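Local structure of papain-like protease (Human betacoronavirus 2c EMC/2012, 4PT5) at the interface of chains A and B. The protein is a cysteine protease that releases non-structural proteins from the viral polyprotein and, like related coronavirus enzymes, probably also removes ubiquitin and ISG15 from host proteins. Coordinates in Å, arbitrary orientation; residue numbers count along the deposited sequence, not the author numbering. Chains: chain A/B, Papain-like protease.

The interface of chains A and B. Residues chain A 78, 84, 158-159, 170; chain B 158-159, 170, 174.
The amide of A:Asn159 meets the guanidinium of B:Arg170 obliquely, their planes 35° apart, so the two do not stack squarely. The amide lies diagonally off the edge of the guanidinium that carries NE and NH2, raised from its plane and displaced beyond it, with CG of A:Asn159 3.9 Å from NH2 of B:Arg170. In the plane of the same guanidinium, at its edge, lies the carbonyl carbon of B:Gly158. NH2 donates to O of B:Gly158 over 2.5 Å, using a lone pair in the carbonyl plane; the oxygen is tilted somewhat from the guanidinium plane. Bends at chi2 and chi3 carry the arginine chain back to this loop of its own chain, which helps to hold the flat group beside the partner's asparagine. The two-fold repeats the arrangement with A:Arg170 and B:Asn159. Between the two halves the amide nitrogens ND2 of A:Asn159 and B:Asn159 approach to 3.5 Å, a contact rather than a bond, the side chains crossing at about a right angle. Each asparagine has CG anti to its carbonyl carbon (chi1 -60°), which turns the amide from its loop toward the other chain. Farther out, the aliphatic part of B:Arg170 packs against A:Arg84, CD to CD 3.7 Å, the two side chains again crossing at about a right angle. The nearby like charges may be eased by A:Asp78, whose carboxylate OD2 forms a salt bridge of 3.1 Å with NH2 of A:Arg84. This OD2 also touches the methyl CG2 of B:Thr174 at 3.7 Å. One turn back along helix 168-176, O of B:Arg170 accepts the hydroxyl OG1 of B:Thr174 at 2.9 Å, leaving the methyl to face the aspartate. The patch thus brings the loop after helix 148-157, helix 81-91 and the A:Asp78 loop against the same loop and helix 168-176 of the other copy. It contributes to a symmetric contact between two protease molecules, which may be a crystal pairing only.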
# COMPACT_ATOMS: atom_id res chain seq x y z
N ASP A 78 -8.82 -3.27 -0.14
CA ASP A 78 -8.75 -4.64 -0.65
C ASP A 78 -9.46 -5.58 0.33
O ASP A 78 -9.63 -5.23 1.51
CB ASP A 78 -7.30 -5.07 -0.95
CG ASP A 78 -6.49 -5.36 0.31
OD1 ASP A 78 -6.76 -6.38 0.98
OD2 ASP A 78 -5.57 -4.58 0.61
N ARG A 84 -6.51 -7.91 8.38
CA ARG A 84 -5.20 -7.29 8.56
C ARG A 84 -5.24 -6.17 9.60
O ARG A 84 -4.30 -6.00 10.37
CB ARG A 84 -4.69 -6.79 7.22
CG ARG A 84 -3.18 -6.62 7.11
CD ARG A 84 -2.72 -6.67 5.66
NE ARG A 84 -3.66 -6.04 4.73
CZ ARG A 84 -3.67 -4.75 4.41
NH1 ARG A 84 -2.79 -3.91 4.94
NH2 ARG A 84 -4.57 -4.29 3.56
N GLY A 158 -0.93 1.73 5.26
CA GLY A 158 0.45 1.76 4.79
C GLY A 158 1.00 0.39 4.44
O GLY A 158 2.12 0.28 3.93
N ASN A 159 0.22 -0.65 4.71
CA ASN A 159 0.63 -2.04 4.49
C ASN A 159 1.93 -2.39 5.22
O ASN A 159 2.80 -3.10 4.70
CB ASN A 159 0.70 -2.37 2.99
CG ASN A 159 -0.63 -2.17 2.28
OD1 ASN A 159 -1.67 -2.66 2.74
ND2 ASN A 159 -0.61 -1.47 1.16
N ARG A 170 7.71 7.77 3.55
CA ARG A 170 6.79 6.93 2.79
C ARG A 170 5.43 6.90 3.47
O ARG A 170 4.40 7.16 2.83
CB ARG A 170 7.34 5.51 2.74
CG ARG A 170 7.00 4.74 1.47
CD ARG A 170 6.82 3.26 1.76
NE ARG A 170 5.41 2.93 1.92
CZ ARG A 170 4.88 2.34 2.99
NH1 ARG A 170 5.64 1.99 4.02
NH2 ARG A 170 3.58 2.09 3.02
N GLY B 158 2.57 -2.88 -4.08
CA GLY B 158 2.19 -3.63 -2.88
C GLY B 158 2.90 -3.14 -1.62
O GLY B 158 2.60 -3.60 -0.52
N ASN B 159 3.83 -2.20 -1.79
CA ASN B 159 4.64 -1.67 -0.69
C ASN B 159 5.39 -2.77 0.06
O ASN B 159 5.50 -2.75 1.29
CB ASN B 159 3.79 -0.80 0.25
CG ASN B 159 3.16 0.39 -0.46
OD1 ASN B 159 3.83 1.13 -1.18
ND2 ASN B 159 1.86 0.59 -0.26
N ARG B 170 -2.95 -11.12 -0.12
CA ARG B 170 -2.90 -9.67 0.02
C ARG B 170 -2.39 -9.05 -1.27
O ARG B 170 -3.02 -8.14 -1.83
CB ARG B 170 -1.95 -9.30 1.15
CG ARG B 170 -2.32 -8.04 1.90
CD ARG B 170 -1.08 -7.31 2.39
NE ARG B 170 -0.72 -6.23 1.47
CZ ARG B 170 0.46 -6.11 0.87
NH1 ARG B 170 1.44 -6.98 1.09
NH2 ARG B 170 0.67 -5.09 0.05
N THR B 174 -4.39 -6.94 -4.42
CA THR B 174 -3.96 -5.57 -4.71
C THR B 174 -3.49 -5.41 -6.16
O THR B 174 -3.67 -4.35 -6.75
CB THR B 174 -2.85 -5.09 -3.75
OG1 THR B 174 -1.85 -6.11 -3.62
CG2 THR B 174 -3.42 -4.76 -2.38